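Local coordinates for protein dehydrogenase (Sinorhizobium meliloti, PDB 3UOE) that is probably an oxidoreductase of the LDH2/MDH2 family, a dehydrogenase whose own substrate is not established, at residues 65-70 with 201-206; 140-145 with 194-199. All blocks are in the same frame, centred on the assembly; numbering follows the deposited sequence.

Interaction 1. Residues 65-70 with 201-206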
ATOM      1  N   PRO A  65      -9.249  19.880   5.358  1.00 10.68           N
ATOM      2  CA  PRO A  65     -10.616  20.206   5.786  1.00 10.64           C
ATOM      3  C   PRO A  65     -11.643  19.186   5.300  1.00 11.70           C
ATOM      4  O   PRO A  65     -12.734  19.108   5.862  1.00 11.34           O
ATOM      5  CB  PRO A  65     -10.868  21.578   5.134  1.00 11.29           C
ATOM      6  CG  PRO A  65      -9.841  21.663   4.015  1.00 10.15           C
ATOM      7  CD  PRO A  65      -8.643  20.985   4.596  1.00  9.75           C
ATOM      8  N   SER A  66     -11.298  18.413   4.275  1.00 10.29           N
ATOM      9  CA  SER A  66     -12.191  17.372   3.775  1.00 11.06           C
ATOM     10  C   SER A  66     -12.533  16.340   4.860  1.00 11.41           C
ATOM     11  O   SER A  66     -13.583  15.712   4.807  1.00  9.16           O
ATOM     12  CB  SER A  66     -11.572  16.661   2.569  1.00 11.06           C
ATOM     13  OG  SER A  66     -10.407  15.950   2.950  1.00 13.05           O
ATOM     14  N   HIS A  67     -11.633  16.170   5.828  1.00 11.31           N
ATOM     15  CA  HIS A  67     -11.814  15.206   6.916  1.00  9.92           C
ATOM     16  C   HIS A  67     -11.890  15.924   8.259  1.00 10.91           C
ATOM     17  O   HIS A  67     -11.688  15.318   9.317  1.00  7.88           O
ATOM     18  CB  HIS A  67     -10.671  14.187   6.912  1.00  9.64           C
ATOM     19  CG  HIS A  67     -10.779  13.179   5.807  1.00 12.03           C
ATOM     20  ND1 HIS A  67     -10.717  13.529   4.473  1.00  9.59           N
ATOM     21  CD2 HIS A  67     -10.981  11.841   5.837  1.00 10.41           C
ATOM     22  CE1 HIS A  67     -10.868  12.446   3.729  1.00  9.13           C
ATOM     23  NE2 HIS A  67     -11.039  11.411   4.529  1.00 11.70           N
ATOM     24  N   GLY A  68     -12.177  17.225   8.199  1.00 10.30           N
ATOM     25  CA  GLY A  68     -12.244  18.064   9.381  1.00  8.42           C
ATOM     26  C   GLY A  68     -13.678  18.277   9.816  1.00  8.63           C
ATOM     27  O   GLY A  68     -14.503  17.367   9.735  1.00  8.76           O
ATOM     28  N   LEU A  69     -13.984  19.494  10.249  1.00  6.82           N
ATOM     29  CA  LEU A  69     -15.258  19.766  10.888  1.00  8.46           C
ATOM     30  C   LEU A  69     -16.487  19.631   9.985  1.00  8.11           C
ATOM     31  O   LEU A  69     -17.597  19.498  10.490  1.00  8.32           O
ATOM     32  CB  LEU A  69     -15.232  21.129  11.579  1.00 10.61           C
ATOM     33  CG  LEU A  69     -14.367  21.194  12.849  1.00 13.06           C
ATOM     34  CD1 LEU A  69     -13.938  22.626  13.151  1.00 13.68           C
ATOM     35  CD2 LEU A  69     -15.094  20.572  14.042  1.00 10.29           C
ATOM     36  N   GLN A  70     -16.307  19.662   8.665  1.00 10.04           N
ATOM     37  CA  GLN A  70     -17.454  19.492   7.766  1.00  8.38           C
ATOM     38  C   GLN A  70     -18.061  18.104   7.957  1.00  8.66           C
ATOM     39  O   GLN A  70     -19.209  17.862   7.594  1.00  8.59           O
ATOM     40  CB  GLN A  70     -17.090  19.748   6.296  1.00 10.53           C
ATOM     41  CG  GLN A  70     -16.294  18.634   5.618  1.00 13.39           C
ATOM     42  CD  GLN A  70     -15.909  18.967   4.173  1.00 19.12           C
ATOM     43  OE1 GLN A  70     -15.386  20.053   3.884  1.00 20.41           O
ATOM     44  NE2 GLN A  70     -16.153  18.025   3.260  1.00 16.47           N
ATOM     45  N   ILE A 201      -7.712  10.116  -6.838  1.00  9.81           N
ATOM     46  CA  ILE A 201      -6.907  11.271  -7.197  1.00 11.43           C
ATOM     47  C   ILE A 201      -7.270  12.470  -6.320  1.00 13.10           C
ATOM     48  O   ILE A 201      -6.461  13.381  -6.116  1.00 13.09           O
ATOM     49  CB  ILE A 201      -7.099  11.645  -8.672  1.00 13.21           C
ATOM     50  CG1 ILE A 201      -6.046  12.667  -9.102  1.00 13.10           C
ATOM     51  CG2 ILE A 201      -8.508  12.169  -8.908  1.00 10.35           C
ATOM     52  CD1 ILE A 201      -6.096  12.984 -10.574  1.00 12.81           C
ATOM     53  N   VAL A 202      -8.499  12.457  -5.814  1.00 10.42           N
ATOM     54  CA  VAL A 202      -8.968  13.479  -4.897  1.00 13.47           C
ATOM     55  C   VAL A 202     -10.017  12.868  -3.975  1.00 14.99           C
ATOM     56  O   VAL A 202     -10.585  11.813  -4.282  1.00 13.35           O
ATOM     57  CB  VAL A 202      -9.559  14.691  -5.655  1.00 13.76           C
ATOM     58  CG1 VAL A 202     -10.910  14.349  -6.265  1.00 11.42           C
ATOM     59  CG2 VAL A 202      -9.686  15.871  -4.736  1.00 16.23           C
ATOM     60  N   SER A 203     -10.255  13.523  -2.843  1.00 14.63           N
ATOM     61  CA  SER A 203     -11.308  13.119  -1.916  1.00 17.17           C
ATOM     62  C   SER A 203     -12.690  13.591  -2.386  1.00 15.71           C
ATOM     63  O   SER A 203     -12.814  14.620  -3.038  1.00 14.78           O
ATOM     64  CB  SER A 203     -11.023  13.694  -0.530  1.00 18.99           C
ATOM     65  OG  SER A 203     -12.017  13.289   0.402  1.00 22.65           O
HETATM   66  N   MSE A 204     -13.736  12.842  -2.054  1.00 19.85           N
HETATM   67  CA  MSE A 204     -15.091  13.309  -2.344  1.00 15.41           C
HETATM   68  C   MSE A 204     -15.401  14.466  -1.402  1.00 20.39           C
HETATM   69  O   MSE A 204     -16.103  15.420  -1.767  1.00 17.24           O
HETATM   70  CB  MSE A 204     -16.109  12.188  -2.168  1.00 14.76           C
HETATM   71  CG  MSE A 204     -17.529  12.563  -2.573  1.00 18.79           C
HETATM   72 SE   MSE A 204     -17.667  13.338  -4.375  1.00 34.27          SE
HETATM   73  CE  MSE A 204     -17.800  11.728  -5.483  1.00 15.21           C
ATOM     74  N   GLY A 205     -14.858  14.376  -0.187  1.00 14.35           N
ATOM     75  CA  GLY A 205     -14.948  15.463   0.767  1.00 14.98           C
ATOM     76  C   GLY A 205     -14.513  16.782   0.154  1.00 15.45           C
ATOM     77  O   GLY A 205     -15.181  17.800   0.329  1.00 17.22           O
ATOM     78  N   LYS A 206     -13.399  16.763  -0.573  1.00 15.22           N
ATOM     79  CA  LYS A 206     -12.894  17.967  -1.227  1.00 14.83           C
ATOM     80  C   LYS A 206     -13.805  18.411  -2.362  1.00 16.40           C
ATOM     81  O   LYS A 206     -13.966  19.605  -2.604  1.00 17.80           O
ATOM     82  CB  LYS A 206     -11.478  17.757  -1.761  1.00 16.24           C
ATOM     83  CG  LYS A 206     -10.872  19.010  -2.363  1.00 18.88           C
ATOM     84  CD  LYS A 206      -9.603  18.700  -3.106  1.00 22.28           C
ATOM     85  CE  LYS A 206      -8.457  18.420  -2.154  1.00 32.29           C
ATOM     86  NZ  LYS A 206      -7.927  19.682  -1.570  1.00 34.21           N
TER

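Interaction 2. Residues 140-145 with 194-199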
HETATM    1  N   MSE A 140     -13.785   7.006  10.012  1.00  7.11           N
HETATM    2  CA  MSE A 140     -12.540   7.066  10.772  1.00  8.10           C
HETATM    3  C   MSE A 140     -11.874   8.433  10.732  1.00  7.83           C
HETATM    4  O   MSE A 140     -10.959   8.716  11.509  1.00  6.93           O
HETATM    5  CB  MSE A 140     -11.556   6.039  10.210  1.00  7.48           C
HETATM    6  CG  MSE A 140     -11.959   4.624  10.505  1.00  9.05           C
HETATM    7 SE   MSE A 140     -11.896   4.347  12.432  1.00 25.93          SE
HETATM    8  CE  MSE A 140     -13.231   2.899  12.552  1.00  8.44           C
ATOM      9  N   GLY A 141     -12.314   9.274   9.808  1.00  6.48           N
ATOM     10  CA  GLY A 141     -11.629  10.527   9.586  1.00  7.95           C
ATOM     11  C   GLY A 141     -10.236  10.288   9.034  1.00  7.66           C
ATOM     12  O   GLY A 141     -10.017   9.348   8.270  1.00  7.81           O
HETATM   13  N   MSE A 142      -9.296  11.141   9.428  1.00  5.25           N
HETATM   14  CA  MSE A 142      -7.961  11.158   8.843  1.00  6.70           C
HETATM   15  C   MSE A 142      -7.079  10.054   9.395  1.00  7.70           C
HETATM   16  O   MSE A 142      -6.725  10.077  10.569  1.00  8.73           O
HETATM   17  CB  MSE A 142      -7.306  12.512   9.113  1.00  8.81           C
HETATM   18  CG  MSE A 142      -5.825  12.586   8.754  1.00 10.14           C
HETATM   19 SE   MSE A 142      -5.027  14.325   9.252  1.00 26.03          SE
HETATM   20  CE  MSE A 142      -4.954  14.103  11.188  1.00  8.41           C
ATOM     21  N   LEU A 143      -6.696   9.105   8.549  1.00  5.78           N
ATOM     22  CA  LEU A 143      -5.972   7.928   9.028  1.00  6.34           C
ATOM     23  C   LEU A 143      -4.570   8.235   9.568  1.00  7.85           C
ATOM     24  O   LEU A 143      -4.019   7.453  10.337  1.00  6.22           O
ATOM     25  CB  LEU A 143      -5.911   6.847   7.948  1.00  6.25           C
ATOM     26  CG  LEU A 143      -7.256   6.348   7.399  1.00  6.91           C
ATOM     27  CD1 LEU A 143      -7.073   5.054   6.600  1.00  7.23           C
ATOM     28  CD2 LEU A 143      -8.266   6.144   8.525  1.00  5.64           C
ATOM     29  N   ALA A 144      -3.997   9.369   9.170  1.00  7.11           N
ATOM     30  CA  ALA A 144      -2.671   9.755   9.650  1.00  7.20           C
ATOM     31  C   ALA A 144      -2.651   9.822  11.178  1.00  8.65           C
ATOM     32  O   ALA A 144      -1.625   9.549  11.812  1.00  9.53           O
ATOM     33  CB  ALA A 144      -2.235  11.105   9.036  1.00  7.30           C
ATOM     34  N   TYR A 145      -3.793  10.177  11.765  1.00  8.39           N
ATOM     35  CA  TYR A 145      -3.907  10.314  13.212  1.00  7.22           C
ATOM     36  C   TYR A 145      -3.493   9.012  13.910  1.00  8.79           C
ATOM     37  O   TYR A 145      -2.732   9.028  14.879  1.00  8.07           O
ATOM     38  CB  TYR A 145      -5.344  10.691  13.597  1.00  7.19           C
ATOM     39  CG  TYR A 145      -5.522  11.039  15.065  1.00  7.99           C
ATOM     40  CD1 TYR A 145      -5.686  10.042  16.022  1.00  8.68           C
ATOM     41  CD2 TYR A 145      -5.521  12.362  15.489  1.00  7.60           C
ATOM     42  CE1 TYR A 145      -5.838  10.352  17.370  1.00  9.49           C
ATOM     43  CE2 TYR A 145      -5.675  12.688  16.829  1.00  9.55           C
ATOM     44  CZ  TYR A 145      -5.831  11.680  17.767  1.00 12.11           C
ATOM     45  OH  TYR A 145      -5.988  12.001  19.098  1.00 14.88           O
ATOM     46  N   VAL A 194       5.293   9.628   8.463  1.00  7.00           N
ATOM     47  CA  VAL A 194       3.838   9.476   8.473  1.00  8.89           C
ATOM     48  C   VAL A 194       3.244   9.659   7.078  1.00  9.20           C
ATOM     49  O   VAL A 194       3.105  10.781   6.595  1.00  8.19           O
ATOM     50  CB  VAL A 194       3.137  10.454   9.468  1.00  9.51           C
ATOM     51  CG1 VAL A 194       1.624  10.281   9.407  1.00  8.42           C
ATOM     52  CG2 VAL A 194       3.642  10.235  10.894  1.00  9.14           C
ATOM     53  N   LEU A 195       2.894   8.541   6.444  1.00  7.97           N
ATOM     54  CA  LEU A 195       2.295   8.547   5.118  1.00  8.23           C
ATOM     55  C   LEU A 195       0.796   8.314   5.227  1.00  9.63           C
ATOM     56  O   LEU A 195       0.364   7.411   5.939  1.00  9.47           O
ATOM     57  CB  LEU A 195       2.908   7.443   4.260  1.00  8.63           C
ATOM     58  CG  LEU A 195       2.377   7.301   2.831  1.00  9.51           C
ATOM     59  CD1 LEU A 195       2.796   8.493   1.969  1.00  7.63           C
ATOM     60  CD2 LEU A 195       2.853   5.988   2.216  1.00  7.90           C
ATOM     61  N   ASP A 196       0.016   9.128   4.518  1.00  9.71           N
ATOM     62  CA  ASP A 196      -1.443   9.003   4.477  1.00 11.12           C
ATOM     63  C   ASP A 196      -1.917   9.417   3.090  1.00 12.89           C
ATOM     64  O   ASP A 196      -1.753  10.560   2.689  1.00 12.79           O
ATOM     65  CB  ASP A 196      -2.088   9.901   5.537  1.00 11.04           C
ATOM     66  CG  ASP A 196      -3.603   9.735   5.618  1.00 12.35           C
ATOM     67  OD1 ASP A 196      -4.162   8.830   4.953  1.00 12.31           O
ATOM     68  OD2 ASP A 196      -4.240  10.512   6.363  1.00 12.01           O
ATOM     69  N   LEU A 197      -2.492   8.492   2.339  1.00 15.51           N
ATOM     70  CA  LEU A 197      -2.910   8.836   0.992  1.00 16.06           C
ATOM     71  C   LEU A 197      -4.154   8.093   0.540  1.00 15.18           C
ATOM     72  O   LEU A 197      -4.290   6.888   0.746  1.00 13.82           O
ATOM     73  CB  LEU A 197      -1.771   8.572   0.024  1.00 15.95           C
ATOM     74  CG  LEU A 197      -1.376   7.106  -0.027  1.00 14.78           C
ATOM     75  CD1 LEU A 197      -1.831   6.507  -1.337  1.00 13.82           C
ATOM     76  CD2 LEU A 197       0.123   6.997   0.112  1.00 15.10           C
ATOM     77  N   ALA A 198      -5.068   8.836  -0.069  1.00 16.65           N
ATOM     78  CA  ALA A 198      -6.202   8.240  -0.741  1.00 12.99           C
ATOM     79  C   ALA A 198      -5.689   7.647  -2.038  1.00 12.73           C
ATOM     80  O   ALA A 198      -4.798   8.212  -2.684  1.00 13.40           O
ATOM     81  CB  ALA A 198      -7.273   9.289  -1.026  1.00 11.81           C
ATOM     82  N   THR A 199      -6.245   6.504  -2.417  1.00  9.30           N
ATOM     83  CA  THR A 199      -5.899   5.898  -3.690  1.00  9.04           C
ATOM     84  C   THR A 199      -6.726   6.518  -4.812  1.00  9.72           C
ATOM     85  O   THR A 199      -6.534   6.194  -5.988  1.00 10.08           O
ATOM     86  CB  THR A 199      -6.076   4.367  -3.643  1.00  9.64           C
ATOM     87  OG1 THR A 199      -7.358   4.053  -3.096  1.00  6.74           O
ATOM     88  CG2 THR A 199      -5.010   3.751  -2.755  1.00  8.42           C
TER

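Interaction 1. Residues 65-70 with 201-206
The N-terminal turn of helix 204-213, with S203 at its N-cap, meets S66, H67 and Q70 in the loop joining helix 46-61 to helix 72-80. S203 OG accepts a weak capping bond from G205 N at 3.1 Å, the usual task of a serine at this position. The same hydroxyl lies at the edge of the H67 ring, 3.6 Å from CE1. On the loop side, S66 OG and H67 ND1 are hydrogen-bonded at 2.9 Å; the hydroxyl sits in the ring plane, a restraint on ring rotation. S66 CB rests on the helix backbone, 3.6 Å from K206 N. Glycine suits position 205, since a CB there would run into S66 O, and the CA atoms of S66 and G205 lie 4.5 Å apart. Further along the loop, the Q70 chain is extended beyond CG and delivers NE2 to G205 O at 3.1 Å. The bond is fairly straight (160° at the hydrogen), and G205 O lies near the amide plane, although NE2 approaches from above the carbonyl plane, 39° out of it. A leucine in place of Q70 would probably leave G205 O without this donor and cost the two segments the one hydrogen bond between them. Loop and helix are thus joined chiefly by polar side chains and backbone, and at the closest point a serine meets a glycine, which lets the two chains come near.

Interaction 2. Residues 140-145 with 194-199
D196 holds CG anti to its backbone N (chi1 -176°), which extends the carboxylate from its strand to the backbone of A144; M142, also with CG trans to N (chi1 171°), brings its CG methylene to the same oxygen. D196 OD2 accepts a weak hydrogen bond from A144 N at 3.0 Å, bent to 135° at the hydrogen. The two side chains M142 and D196 cross at a slant, with M142 CG 3.5 Å from OD2, while A144 CB touches that oxygen from 3.4 Å. The other branch, OD1, lies 4.0 Å from L143 CB. Here the start of helix 144-152 meets strand 193-197, outermost within this chain of the mixed sheet. Strand alternation explains the pattern: V194 and D196 point toward the helix start, whereas L195 between them points away and packs on G251 of the second subunit. An acidic side chain suits the site because it can accept from a backbone N-H near a helix N-terminus, a position where the helix dipole would be expected to favour a carboxylate. Alanine suits 144, its lone methyl fitting between D196 and V194, whose CG1 is 4.0 Å from A144 CB. Nearby, Y145 N bonds to M142 O at 3.2 Å, and the side chains of L143 and D196 both also touch A183 of the adjoining strand 182-186.

In the fold
The centres of interactions 1 and 2 lie about 11 Å apart, and the two touch: H67 CD2 is 3.6 Å from G141 O. Along the chain the order is 65-70, 140-145, 194-199, 201-206, so both segments of interaction 2 fall between the two of interaction 1. Their second halves are almost continuous, since strand 193-197 of the mixed sheet leads through a short connection into helix 204-213. Helix 46-61 serves both: it precedes the loop of interaction 1, and its E58 touches M142 of interaction 2. Together the contacts set the loop before helix 72-80 and the start of helix 144-152 side by side against one strand-to-helix passage, with interaction 2 bordering the second subunit through L195.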